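Local coordinates for rifin (Plasmodium falciparum, PDB 7JZK), which binds, through its V2 domain, the LAIR1 ectodomain of an antibody and probably serves as a polymorphic surface antigen of the malaria parasite, at residues K36-I41 and R92-I97; S66-Q71 and D110-A115; N29-A34 and E121-T126; S51-T56 and T62-A67. All coordinates share one frame; numbering follows the deposited sequence.

Contact 1 (K36-I41 and R92-I97); sequences KRYFHI and RKTLRI
Tyr38 meets Thr94 and Leu95 through a single atom, its phenol OH. That oxygen lies 3.5 Å from Leu95 CD2 and 3.9 Å from Thr94 CG2, and both partners are methyl groups, so the evidence is for van der Waals contact. The tyrosine and threonine side chains approach from opposite directions, whereas Leu95 comes in at a slant. The long span of the tyrosine makes the touch possible: the CA atoms of Tyr38 and Thr94 are 10.1 Å apart, and CG stands opposite the backbone N (chi1 -168°), carrying the ring out toward residues 92-97. On Thr94 it is likewise CG2 that is anti to the backbone N, which leaves OG1 to accept a bond from Lys93 NZ at 3.2 Å. Lys93 NZ also forms a salt bridge with Asp90. The receiving segment is the end of helix 86-94, closed by a Schellman motif in which Ile97 N bonds Arg92 O at 2.7 Å and Arg96, with positive phi, bonds through its N to Lys93 O at 3.2 Å. Within its own segment, Tyr38 CD1 sits 3.9 Å above the Phe39 ring, over its centre, and Val91 and Leu119 add apolar contacts to Tyr38. Farther out, Arg92 NH1 bonds Tyr43 O of the LAIR1 chain, and its guanidinium makes a cation-pi contact with Tyr45 of that chain.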
loop_
_atom_site.group_PDB
_atom_site.type_symbol
_atom_site.label_atom_id
_atom_site.label_comp_id
_atom_site.label_asym_id
_atom_site.label_seq_id
_atom_site.Cartn_x
_atom_site.Cartn_y
_atom_site.Cartn_z
ATOM N N LYS B 36 -10.431 5.396 11.997
ATOM C CA LYS B 36 -10.057 6.737 11.582
ATOM C C LYS B 36 -8.787 7.190 12.284
ATOM O O LYS B 36 -7.886 7.753 11.668
ATOM C CB LYS B 36 -11.208 7.698 11.903
ATOM C CG LYS B 36 -11.446 8.834 10.907
ATOM C CD LYS B 36 -12.366 9.932 11.447
ATOM C CE LYS B 36 -13.748 9.402 11.700
ATOM N NZ LYS B 36 -14.145 8.407 10.673
ATOM N N ARG B 37 -8.701 6.953 13.582
ATOM C CA ARG B 37 -7.551 7.381 14.360
ATOM C C ARG B 37 -6.319 6.533 14.072
ATOM O O ARG B 37 -5.193 7.016 14.240
ATOM C CB ARG B 37 -7.934 7.393 15.845
ATOM C CG ARG B 37 -8.995 8.490 16.172
ATOM C CD ARG B 37 -9.615 8.364 17.569
ATOM N NE ARG B 37 -8.631 8.412 18.652
ATOM C CZ ARG B 37 -8.754 7.762 19.811
ATOM N NH1 ARG B 37 -7.802 7.877 20.735
ATOM N NH2 ARG B 37 -9.812 6.977 20.047
ATOM N N TYR B 38 -6.491 5.270 13.659
ATOM C CA TYR B 38 -5.316 4.433 13.435
ATOM C C TYR B 38 -4.853 4.458 11.989
ATOM O O TYR B 38 -3.651 4.432 11.732
ATOM C CB TYR B 38 -5.605 2.981 13.828
ATOM C CG TYR B 38 -4.374 2.108 13.910
ATOM C CD1 TYR B 38 -3.827 1.528 12.772
ATOM C CD2 TYR B 38 -3.756 1.871 15.123
ATOM C CE1 TYR B 38 -2.694 0.739 12.842
ATOM C CE2 TYR B 38 -2.637 1.085 15.214
ATOM C CZ TYR B 38 -2.104 0.520 14.070
ATOM O OH TYR B 38 -0.981 -0.274 14.153
ATOM N N PHE B 39 -5.781 4.508 11.038
ATOM C CA PHE B 39 -5.441 4.517 9.623
ATOM C C PHE B 39 -5.587 5.891 8.986
ATOM O O PHE B 39 -5.141 6.071 7.853
ATOM C CB PHE B 39 -6.315 3.531 8.849
ATOM C CG PHE B 39 -6.069 2.104 9.199
ATOM C CD1 PHE B 39 -5.037 1.397 8.617
ATOM C CD2 PHE B 39 -6.894 1.457 10.111
ATOM C CE1 PHE B 39 -4.814 0.064 8.951
ATOM C CE2 PHE B 39 -6.683 0.125 10.443
ATOM C CZ PHE B 39 -5.641 -0.570 9.864
ATOM N N HIS B 40 -6.137 6.874 9.694
ATOM C CA HIS B 40 -6.239 8.227 9.157
ATOM C C HIS B 40 -6.997 8.206 7.845
ATOM O O HIS B 40 -6.715 8.964 6.924
ATOM C CB HIS B 40 -4.846 8.853 9.027
ATOM C CG HIS B 40 -3.919 8.410 10.122
ATOM N ND1 HIS B 40 -4.062 8.833 11.433
ATOM C CD2 HIS B 40 -2.892 7.519 10.121
ATOM C CE1 HIS B 40 -3.130 8.257 12.176
ATOM N NE2 HIS B 40 -2.412 7.451 11.407
ATOM N N ILE B 41 -8.048 7.390 7.855
ATOM C CA ILE B 41 -8.950 7.259 6.686
ATOM C C ILE B 41 -10.375 7.639 7.109
ATOM O O ILE B 41 -10.690 7.488 8.273
ATOM C CB ILE B 41 -8.840 5.826 6.123
ATOM C CG1 ILE B 41 -8.887 5.809 4.599
ATOM C CG2 ILE B 41 -9.851 4.876 6.743
ATOM C CD1 ILE B 41 -7.760 6.564 3.957
ATOM N N ARG B 92 2.116 1.714 6.692
ATOM C CA ARG B 92 3.006 0.630 6.278
ATOM C C ARG B 92 4.297 0.636 7.084
ATOM O O ARG B 92 4.909 -0.418 7.287
ATOM C CB ARG B 92 3.307 0.746 4.789
ATOM C CG ARG B 92 2.229 0.175 3.928
ATOM C CD ARG B 92 2.528 0.490 2.504
ATOM N NE ARG B 92 1.592 -0.160 1.606
ATOM C CZ ARG B 92 1.548 0.103 0.313
ATOM N NH1 ARG B 92 2.383 1.000 -0.183
ATOM N NH2 ARG B 92 0.681 -0.517 -0.475
ATOM N N LYS B 93 4.743 1.816 7.519
ATOM C CA LYS B 93 5.943 1.878 8.339
ATOM C C LYS B 93 5.662 1.410 9.754
ATOM O O LYS B 93 6.476 0.691 10.342
ATOM C CB LYS B 93 6.494 3.306 8.331
ATOM C CG LYS B 93 7.533 3.630 9.396
ATOM C CD LYS B 93 6.920 4.233 10.689
ATOM C CE LYS B 93 5.855 5.299 10.357
ATOM N NZ LYS B 93 4.872 5.686 11.436
ATOM N N THR B 94 4.475 1.701 10.265
ATOM C CA THR B 94 4.111 1.228 11.589
ATOM C C THR B 94 4.026 -0.293 11.612
ATOM O O THR B 94 4.547 -0.941 12.521
ATOM C CB THR B 94 2.776 1.857 11.987
ATOM O OG1 THR B 94 2.855 3.283 11.821
ATOM C CG2 THR B 94 2.442 1.529 13.434
ATOM N N LEU B 95 3.401 -0.888 10.603
ATOM C CA LEU B 95 3.238 -2.338 10.567
ATOM C C LEU B 95 4.445 -3.072 9.999
ATOM O O LEU B 95 4.287 -4.234 9.617
ATOM C CB LEU B 95 1.981 -2.708 9.768
ATOM C CG LEU B 95 0.687 -2.055 10.282
ATOM C CD1 LEU B 95 -0.538 -2.478 9.487
ATOM C CD2 LEU B 95 0.524 -2.385 11.752
ATOM N N ARG B 96 5.604 -2.404 9.886
ATOM C CA ARG B 96 6.827 -2.967 9.306
ATOM C C ARG B 96 6.531 -3.645 7.972
ATOM O O ARG B 96 6.978 -4.762 7.691
ATOM C CB ARG B 96 7.556 -3.908 10.278
ATOM C CG ARG B 96 8.272 -3.179 11.425
ATOM C CD ARG B 96 8.036 -3.856 12.763
ATOM N NE ARG B 96 6.643 -3.713 13.176
ATOM C CZ ARG B 96 6.154 -4.127 14.342
ATOM N NH1 ARG B 96 4.865 -3.948 14.621
ATOM N NH2 ARG B 96 6.953 -4.718 15.222
ATOM N N ILE B 97 5.774 -2.945 7.132
ATOM C CA ILE B 97 5.450 -3.449 5.802
ATOM C C ILE B 97 6.419 -2.911 4.753
ATOM O O ILE B 97 6.545 -3.506 3.668
ATOM C CB ILE B 97 3.994 -3.098 5.427
ATOM C CG1 ILE B 97 3.016 -3.630 6.462
ATOM C CG2 ILE B 97 3.601 -3.682 4.090
ATOM C CD1 ILE B 97 1.585 -3.286 6.097
#

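Contact 2 (S66-Q71 and D110-A115); sequences SAIDTQ and DAITGA
The flat groups stand beside the meeting of Ile68 and Asp69 with Ile112 without making it: there is no ring, and Ile112 touches Asp69 at its stem, not at its carboxylate. Asp69 CG is anti to the backbone N (chi1 172°), and OD2 of the carboxylate has a weak hydrogen bond with Gln108 NE2, which joins the same two helices one turn away. The second flat group is the Ser66 carbonyl, whose oxygen is gripped from opposite faces of its plane by Thr70 N at 2.9 Å and Thr70 OG1 at 2.8 Å. The hydroxyl tilts 33° out of that plane, with a C=O...donor angle of 147°. This pair ties a threonine into its own helix and stays clear of the interface.

Between residues 66-71 and 110-115 themselves the evidence is purely apolar. Ile112 uses two separate branches: its CG2 methyl rests 3.7 Å from Ile68 CG2 and also approaches Ile68 CB, while CD1 reaches 3.7 Å from Asp69 CA and 3.9 Å from Asp69 CB. The two isoleucines cross at a slant, each with CG2 anti to its backbone N, and the backbones are close, Asp69 CA lying 6.9 Å from Ile112 CA. Around them Met72 backs Ile112, while Leu35, Phe39 and Leu44 also touch Ile68. Such packing of one isoleucine across two successive residues of the facing helix is that of a buried helix-helix interface, here joining helices 61-75 and 108-126 inside the helical V2 domain.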
loop_
_atom_site.group_PDB
_atom_site.type_symbol
_atom_site.label_atom_id
_atom_site.label_comp_id
_atom_site.label_asym_id
_atom_site.label_seq_id
_atom_site.Cartn_x
_atom_site.Cartn_y
_atom_site.Cartn_z
ATOM N N SER B 66 -9.769 -6.863 4.551
ATOM C CA SER B 66 -9.609 -7.010 3.115
ATOM C C SER B 66 -9.900 -5.697 2.397
ATOM O O SER B 66 -9.197 -5.337 1.451
ATOM C CB SER B 66 -10.500 -8.152 2.610
ATOM O OG SER B 66 -10.830 -8.041 1.230
ATOM N N ALA B 67 -10.904 -4.948 2.846
ATOM C CA ALA B 67 -11.207 -3.665 2.209
ATOM C C ALA B 67 -10.092 -2.647 2.437
ATOM O O ALA B 67 -9.749 -1.874 1.531
ATOM C CB ALA B 67 -12.543 -3.121 2.735
ATOM N N ILE B 68 -9.513 -2.634 3.637
ATOM C CA ILE B 68 -8.433 -1.707 3.922
ATOM C C ILE B 68 -7.202 -2.079 3.103
ATOM O O ILE B 68 -6.535 -1.207 2.548
ATOM C CB ILE B 68 -8.152 -1.665 5.435
ATOM C CG1 ILE B 68 -9.301 -0.949 6.186
ATOM C CG2 ILE B 68 -6.800 -0.989 5.711
ATOM C CD1 ILE B 68 -9.176 -0.963 7.704
ATOM N N ASP B 69 -6.922 -3.382 2.974
ATOM C CA ASP B 69 -5.805 -3.852 2.157
ATOM C C ASP B 69 -5.978 -3.430 0.717
ATOM O O ASP B 69 -5.064 -2.894 0.097
ATOM C CB ASP B 69 -5.688 -5.381 2.237
ATOM C CG ASP B 69 -4.666 -5.957 1.245
ATOM O OD1 ASP B 69 -5.011 -6.154 0.056
ATOM O OD2 ASP B 69 -3.523 -6.271 1.626
ATOM N N THR B 70 -7.157 -3.636 0.172
ATOM C CA THR B 70 -7.389 -3.292 -1.222
ATOM C C THR B 70 -7.220 -1.789 -1.429
ATOM O O THR B 70 -6.552 -1.348 -2.379
ATOM C CB THR B 70 -8.808 -3.754 -1.606
ATOM O OG1 THR B 70 -8.928 -5.161 -1.348
ATOM C CG2 THR B 70 -9.060 -3.542 -3.077
ATOM N N GLN B 71 -7.712 -0.985 -0.498
ATOM C CA GLN B 71 -7.588 0.490 -0.595
ATOM C C GLN B 71 -6.124 0.919 -0.459
ATOM O O GLN B 71 -5.705 1.780 -1.220
ATOM C CB GLN B 71 -8.490 1.151 0.444
ATOM C CG GLN B 71 -8.592 2.659 0.330
ATOM C CD GLN B 71 -9.845 3.146 1.008
ATOM O OE1 GLN B 71 -10.948 2.718 0.693
ATOM N NE2 GLN B 71 -9.680 4.051 1.952
ATOM N N ASP B 110 -1.834 -9.420 6.057
ATOM C CA ASP B 110 -1.678 -10.036 7.371
ATOM C C ASP B 110 -1.434 -9.000 8.463
ATOM O O ASP B 110 -2.047 -9.059 9.527
ATOM C CB ASP B 110 -0.552 -11.081 7.291
ATOM C CG ASP B 110 -0.878 -12.175 6.262
ATOM O OD1 ASP B 110 -2.083 -12.381 5.992
ATOM O OD2 ASP B 110 0.033 -12.769 5.647
ATOM N N ALA B 111 -0.576 -8.022 8.214
ATOM C CA ALA B 111 -0.330 -6.985 9.216
ATOM C C ALA B 111 -1.596 -6.158 9.452
ATOM O O ALA B 111 -1.938 -5.824 10.586
ATOM C CB ALA B 111 0.848 -6.099 8.771
ATOM N N ILE B 112 -2.343 -5.876 8.390
ATOM C CA ILE B 112 -3.580 -5.138 8.543
ATOM C C ILE B 112 -4.560 -5.950 9.372
ATOM O O ILE B 112 -5.260 -5.407 10.216
ATOM C CB ILE B 112 -4.161 -4.784 7.168
ATOM C CG1 ILE B 112 -3.198 -3.862 6.447
ATOM C CG2 ILE B 112 -5.578 -4.144 7.311
ATOM C CD1 ILE B 112 -3.512 -3.691 4.994
ATOM N N THR B 113 -4.625 -7.260 9.128
ATOM C CA THR B 113 -5.517 -8.149 9.864
ATOM C C THR B 113 -5.182 -8.119 11.344
ATOM O O THR B 113 -6.063 -7.937 12.182
ATOM C CB THR B 113 -5.401 -9.574 9.288
ATOM O OG1 THR B 113 -5.872 -9.583 7.928
ATOM C CG2 THR B 113 -6.176 -10.603 10.110
ATOM N N GLY B 114 -3.906 -8.217 11.686
ATOM C CA GLY B 114 -3.549 -8.134 13.091
ATOM C C GLY B 114 -3.917 -6.792 13.698
ATOM O O GLY B 114 -4.424 -6.725 14.826
ATOM N N ALA B 115 -3.716 -5.712 12.939
ATOM C CA ALA B 115 -4.051 -4.392 13.460
ATOM C C ALA B 115 -5.552 -4.271 13.705
ATOM O O ALA B 115 -5.992 -3.857 14.785
ATOM C CB ALA B 115 -3.570 -3.311 12.492
#

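Contact 3 (N29-A34 and E121-T126); sequences NAIIGA and EKAKDT
Apolar contact between small side chains carries the meeting of Ala30 with Ala123. Their CB methyls are 3.8 Å apart and their CA atoms only 5.4 Å apart, so the backbones come close at this point. The axes of segments 29-34 and 121-126 approach to 8.9 Å. Ala123 CB also lies against the backbone of the first helix, 4.2 Å from Ile31 N. A looser apolar contact is added by Ile31: with CG1 anti to the backbone N (chi1 -162°), the branch turns so that CD1 comes to 4.4 Å from Ala123 CB.

A second kind of contact uses the aliphatic part of a charged side chain. Lys122 runs alongside the interface and presents its CD methylene to Ala34 CB at 4.3 Å, at the exposed margin.

Around these pairs, Tyr58 touches Ala30, Ile31 and Ala123, while Leu119 packs on Ala34 and Val120 on Ile31. The angle of 139° between the N-to-C directions makes the pair roughly antiparallel but clearly splayed. The arrangement is close packing of two such helices through facing alanines, Ala30 and Ala123, bringing the last modelled helix, 108-126, against the long helix 13-39 of the V2 domain.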
loop_
_atom_site.group_PDB
_atom_site.type_symbol
_atom_site.label_atom_id
_atom_site.label_comp_id
_atom_site.label_asym_id
_atom_site.label_seq_id
_atom_site.Cartn_x
_atom_site.Cartn_y
_atom_site.Cartn_z
ATOM N N ASN B 29 -19.843 3.668 16.122
ATOM C CA ASN B 29 -19.006 4.828 16.388
ATOM C C ASN B 29 -17.656 4.424 16.952
ATOM O O ASN B 29 -16.637 5.029 16.608
ATOM C CB ASN B 29 -19.714 5.785 17.342
ATOM C CG ASN B 29 -20.896 6.456 16.704
ATOM O OD1 ASN B 29 -21.265 6.130 15.578
ATOM N ND2 ASN B 29 -21.511 7.393 17.419
ATOM N N ALA B 30 -17.619 3.391 17.799
ATOM C CA ALA B 30 -16.344 2.963 18.366
ATOM C C ALA B 30 -15.414 2.407 17.292
ATOM O O ALA B 30 -14.222 2.756 17.240
ATOM C CB ALA B 30 -16.578 1.928 19.467
ATOM N N ILE B 31 -15.932 1.542 16.415
ATOM C CA ILE B 31 -15.001 0.998 15.428
ATOM C C ILE B 31 -14.621 2.065 14.421
ATOM O O ILE B 31 -13.497 2.071 13.914
ATOM C CB ILE B 31 -15.520 -0.252 14.698
ATOM C CG1 ILE B 31 -14.342 -0.974 14.042
ATOM C CG2 ILE B 31 -16.474 0.130 13.604
ATOM C CD1 ILE B 31 -13.196 -1.296 14.981
ATOM N N ILE B 32 -15.519 3.002 14.137
ATOM C CA ILE B 32 -15.203 4.002 13.136
ATOM C C ILE B 32 -14.119 4.905 13.676
ATOM O O ILE B 32 -13.142 5.209 12.985
ATOM C CB ILE B 32 -16.460 4.790 12.704
ATOM C CG1 ILE B 32 -17.352 3.931 11.798
ATOM C CG2 ILE B 32 -16.038 6.117 12.029
ATOM C CD1 ILE B 32 -18.818 4.427 11.719
ATOM N N GLY B 33 -14.276 5.365 14.913
ATOM C CA GLY B 33 -13.231 6.165 15.512
ATOM C C GLY B 33 -11.900 5.450 15.542
ATOM O O GLY B 33 -10.867 6.057 15.279
ATOM N N ALA B 34 -11.905 4.154 15.874
ATOM C CA ALA B 34 -10.644 3.422 15.951
ATOM C C ALA B 34 -9.955 3.333 14.580
ATOM O O ALA B 34 -8.742 3.565 14.464
ATOM C CB ALA B 34 -10.897 2.028 16.537
ATOM N N GLU B 121 -10.921 -5.401 19.231
ATOM C CA GLU B 121 -10.904 -5.791 20.630
ATOM C C GLU B 121 -10.928 -4.560 21.514
ATOM O O GLU B 121 -11.612 -4.543 22.535
ATOM C CB GLU B 121 -9.701 -6.671 20.950
ATOM C CG GLU B 121 -9.625 -7.891 20.055
ATOM C CD GLU B 121 -10.934 -8.657 19.961
ATOM O OE1 GLU B 121 -11.257 -9.123 18.846
ATOM O OE2 GLU B 121 -11.651 -8.776 20.977
ATOM N N LYS B 122 -10.228 -3.501 21.108
ATOM C CA LYS B 122 -10.203 -2.277 21.899
ATOM C C LYS B 122 -11.564 -1.588 21.911
ATOM O O LYS B 122 -12.004 -1.080 22.951
ATOM C CB LYS B 122 -9.119 -1.340 21.350
ATOM C CG LYS B 122 -9.282 0.139 21.736
ATOM C CD LYS B 122 -9.907 0.996 20.618
ATOM C CE LYS B 122 -10.353 2.377 21.135
ATOM N NZ LYS B 122 -11.510 2.328 22.090
ATOM N N ALA B 123 -12.273 -1.598 20.782
ATOM C CA ALA B 123 -13.583 -0.960 20.748
ATOM C C ALA B 123 -14.566 -1.701 21.661
ATOM O O ALA B 123 -15.218 -1.103 22.536
ATOM C CB ALA B 123 -14.050 -0.870 19.292
ATOM N N LYS B 124 -14.637 -3.027 21.518
ATOM C CA LYS B 124 -15.522 -3.783 22.398
ATOM C C LYS B 124 -15.061 -3.668 23.850
ATOM O O LYS B 124 -15.890 -3.721 24.772
ATOM C CB LYS B 124 -15.669 -5.233 21.936
ATOM C CG LYS B 124 -14.571 -6.162 22.324
ATOM C CD LYS B 124 -15.030 -7.603 22.122
ATOM C CE LYS B 124 -14.699 -8.124 20.727
ATOM N NZ LYS B 124 -15.485 -7.518 19.612
ATOM N N ASP B 125 -13.744 -3.534 24.080
ATOM C CA ASP B 125 -13.244 -3.294 25.426
ATOM C C ASP B 125 -13.846 -2.011 25.955
ATOM O O ASP B 125 -14.109 -1.892 27.152
ATOM C CB ASP B 125 -11.715 -3.253 25.470
ATOM C CG ASP B 125 -11.117 -4.623 25.652
ATOM O OD1 ASP B 125 -11.893 -5.587 25.855
ATOM O OD2 ASP B 125 -9.881 -4.740 25.579
ATOM N N THR B 126 -14.083 -1.037 25.072
ATOM C CA THR B 126 -14.796 0.147 25.530
ATOM C C THR B 126 -16.178 -0.271 25.991
ATOM O O THR B 126 -16.635 0.133 27.071
ATOM C CB THR B 126 -14.936 1.197 24.414
ATOM O OG1 THR B 126 -13.854 2.133 24.455
ATOM C CG2 THR B 126 -16.295 1.928 24.542
#

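Contact 4 (S51-T56 and T62-A67); sequences SFFNST and TTIASA. With NAG (2-acetamido-2-deoxy-beta-D-glucopyranose), chain E.
Two first torsions direct the phenyl groups of Phe52 and Phe53 toward Ala67 and Ile64: Phe52 has CG opposite the backbone N (chi1 174°), while Phe53 has CG beside the backbone N and anti to the carbonyl carbon (chi1 -78°), which brings CZ to Ile64 CD1. They lie in a helical hairpin, in which helix 49-55 and helix 61-75 are joined by a short loop, and the segment axes, 12.1 Å apart at their closest, run at 141°. Bulky rings fill that separation.

Phe52 CE2 comes 4.1 Å from Ala67 CB, approaching obliquely, as does Ile64 CA near Phe52 CZ. Ile64 also offers CD1 to Phe53 CZ at 4.4 Å, at the ring's edge near its plane. The rings brace each other: Phe52 CD1 stands 3.7 Å above the Phe53 ring, over its centre, while Phe53 CG lies in the plane of the Phe52 ring at its edge. Ile31 and Ile32 of helix 13-39 also pack on Phe53, and Leu44 packs on Phe52.

Nearer the loop, Thr56 and Thr63 slide past each other in opposite directions. Thr63 CG2, anti to the backbone N, faces Thr56 OG1, and Thr63 OG1 is hydrogen-bonded to Asp60 OD2.

A sugar of the attached glycan lays its acetamido group against Phe52 and Thr56; Asn45 is also among its neighbours. The acetamido methyl and Thr56 CG2 lie over the same face of the Phe52 ring, the threonine methyl offset toward the rim. That sugar methyl, NAG C8, has a doubtful exact position, being unusually close, 3.3 Å, to both Phe52 CE2 and Thr56 CG2.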
loop_
_atom_site.group_PDB
_atom_site.type_symbol
_atom_site.label_atom_id
_atom_site.label_comp_id
_atom_site.label_asym_id
_atom_site.label_seq_id
_atom_site.Cartn_x
_atom_site.Cartn_y
_atom_site.Cartn_z
ATOM N N SER B 51 -21.475 4.857 6.163
ATOM C CA SER B 51 -22.180 4.138 5.104
ATOM C C SER B 51 -21.612 2.740 4.917
ATOM O O SER B 51 -22.344 1.794 4.620
ATOM C CB SER B 51 -22.071 4.923 3.792
ATOM O OG SER B 51 -22.384 4.150 2.635
ATOM N N PHE B 52 -20.303 2.590 5.120
ATOM C CA PHE B 52 -19.650 1.294 4.973
ATOM C C PHE B 52 -20.176 0.304 5.998
ATOM O O PHE B 52 -20.327 -0.880 5.700
ATOM C CB PHE B 52 -18.133 1.443 5.112
ATOM C CG PHE B 52 -17.386 0.131 5.110
ATOM C CD1 PHE B 52 -17.190 -0.564 6.287
ATOM C CD2 PHE B 52 -16.857 -0.392 3.941
ATOM C CE1 PHE B 52 -16.505 -1.765 6.298
ATOM C CE2 PHE B 52 -16.157 -1.611 3.954
ATOM C CZ PHE B 52 -15.983 -2.288 5.135
ATOM N N PHE B 53 -20.431 0.763 7.217
ATOM C CA PHE B 53 -20.920 -0.091 8.303
ATOM C C PHE B 53 -22.437 -0.251 8.382
ATOM O O PHE B 53 -22.933 -0.794 9.377
ATOM C CB PHE B 53 -20.339 0.359 9.639
ATOM C CG PHE B 53 -18.938 -0.100 9.824
ATOM C CD1 PHE B 53 -18.695 -1.440 10.038
ATOM C CD2 PHE B 53 -17.857 0.773 9.768
ATOM C CE1 PHE B 53 -17.417 -1.911 10.194
ATOM C CE2 PHE B 53 -16.559 0.292 9.926
ATOM C CZ PHE B 53 -16.347 -1.049 10.141
ATOM N N ASN B 54 -23.183 0.247 7.398
ATOM C CA ASN B 54 -24.590 -0.125 7.321
ATOM C C ASN B 54 -24.756 -1.542 6.760
ATOM O O ASN B 54 -25.653 -2.272 7.199
ATOM C CB ASN B 54 -25.355 0.942 6.522
ATOM C CG ASN B 54 -26.861 0.731 6.510
ATOM O OD1 ASN B 54 -27.377 -0.218 7.096
ATOM N ND2 ASN B 54 -27.580 1.651 5.859
ATOM N N SER B 55 -23.863 -1.973 5.855
ATOM C CA SER B 55 -23.959 -3.269 5.181
ATOM C C SER B 55 -23.138 -4.386 5.817
ATOM O O SER B 55 -23.486 -5.561 5.653
ATOM C CB SER B 55 -23.523 -3.143 3.719
ATOM O OG SER B 55 -23.207 -4.422 3.184
ATOM N N THR B 56 -22.029 -4.071 6.475
ATOM C CA THR B 56 -21.159 -5.080 7.058
ATOM C C THR B 56 -21.057 -4.935 8.567
ATOM O O THR B 56 -21.151 -3.834 9.116
ATOM C CB THR B 56 -19.759 -5.029 6.455
ATOM O OG1 THR B 56 -18.803 -5.389 7.460
ATOM C CG2 THR B 56 -19.461 -3.671 5.963
ATOM N N THR B 62 -12.396 -9.816 9.031
ATOM C CA THR B 62 -11.930 -10.233 7.713
ATOM C C THR B 62 -12.368 -9.261 6.627
ATOM O O THR B 62 -11.577 -8.892 5.750
ATOM C CB THR B 62 -12.438 -11.637 7.398
ATOM O OG1 THR B 62 -11.859 -12.559 8.325
ATOM C CG2 THR B 62 -12.060 -12.050 5.972
ATOM N N THR B 63 -13.629 -8.846 6.657
ATOM C CA THR B 63 -14.118 -7.983 5.590
ATOM C C THR B 63 -13.447 -6.619 5.640
ATOM O O THR B 63 -13.004 -6.088 4.611
ATOM C CB THR B 63 -15.634 -7.848 5.710
ATOM O OG1 THR B 63 -16.228 -9.146 5.580
ATOM C CG2 THR B 63 -16.206 -6.883 4.655
ATOM N N ILE B 64 -13.335 -6.048 6.833
ATOM C CA ILE B 64 -12.718 -4.741 6.946
ATOM C C ILE B 64 -11.246 -4.804 6.570
ATOM O O ILE B 64 -10.739 -3.924 5.869
ATOM C CB ILE B 64 -12.925 -4.187 8.358
ATOM C CG1 ILE B 64 -12.043 -2.976 8.565
ATOM C CG2 ILE B 64 -12.559 -5.206 9.364
ATOM C CD1 ILE B 64 -12.165 -2.453 9.933
ATOM N N ALA B 65 -10.535 -5.838 7.029
ATOM C CA ALA B 65 -9.118 -5.938 6.714
ATOM C C ALA B 65 -8.911 -6.092 5.214
ATOM O O ALA B 65 -8.016 -5.471 4.634
ATOM C CB ALA B 65 -8.491 -7.097 7.487
ATOM N N SER B 66 -9.769 -6.863 4.551
ATOM C CA SER B 66 -9.609 -7.010 3.115
ATOM C C SER B 66 -9.900 -5.697 2.397
ATOM O O SER B 66 -9.197 -5.337 1.451
ATOM C CB SER B 66 -10.500 -8.152 2.610
ATOM O OG SER B 66 -10.830 -8.041 1.230
ATOM N N ALA B 67 -10.904 -4.948 2.846
ATOM C CA ALA B 67 -11.207 -3.665 2.209
ATOM C C ALA B 67 -10.092 -2.647 2.437
ATOM O O ALA B 67 -9.749 -1.874 1.531
ATOM C CB ALA B 67 -12.543 -3.121 2.735
HETATM C C1 NAG E . -17.660 -2.545 -1.573
HETATM C C2 NAG E . -18.983 -2.765 -0.929
HETATM C C3 NAG E . -19.721 -3.843 -1.671
HETATM C C4 NAG E . -19.817 -3.537 -3.158
HETATM C C5 NAG E . -18.515 -3.004 -3.768
HETATM C C6 NAG E . -18.763 -2.291 -5.079
HETATM C C7 NAG E . -19.228 -2.292 1.446
HETATM C C8 NAG E . -19.058 -2.807 2.835
HETATM N N2 NAG E . -18.865 -3.117 0.466
HETATM O O3 NAG E . -21.012 -3.944 -1.076
HETATM O O4 NAG E . -20.024 -4.793 -3.789
HETATM O O5 NAG E . -17.850 -2.062 -2.903
HETATM O O6 NAG E . -17.531 -1.899 -5.665
HETATM O O7 NAG E . -19.628 -1.167 1.215
#

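Contacts 1 and 3 share helix 13-39, contacts 2 and 3 share helix 108-126, and contacts 2 and 4 share helix 61-75, including Ser66 and Ala67. Direct packing joins contact 1 to contact 2, with Leu95 CB 3.7 Å from Ala111 CB and Phe39 CE2 3.9 Å from Ile68 CD1. Likewise Ile31 CG2 of contact 3 is 3.7 Å from Phe53 CZ of contact 4. Contacts 1 and 4 lie on opposite sides of the chain's centre, their own centres about 17 Å apart: Arg92 and Ile97 of contact 1 meet the LAIR1 chain, whereas contact 4 lies against a glycan sugar. Contact 2 lies between, its centre about 10 Å from that of contact 1 and 11 Å from that of contact 4.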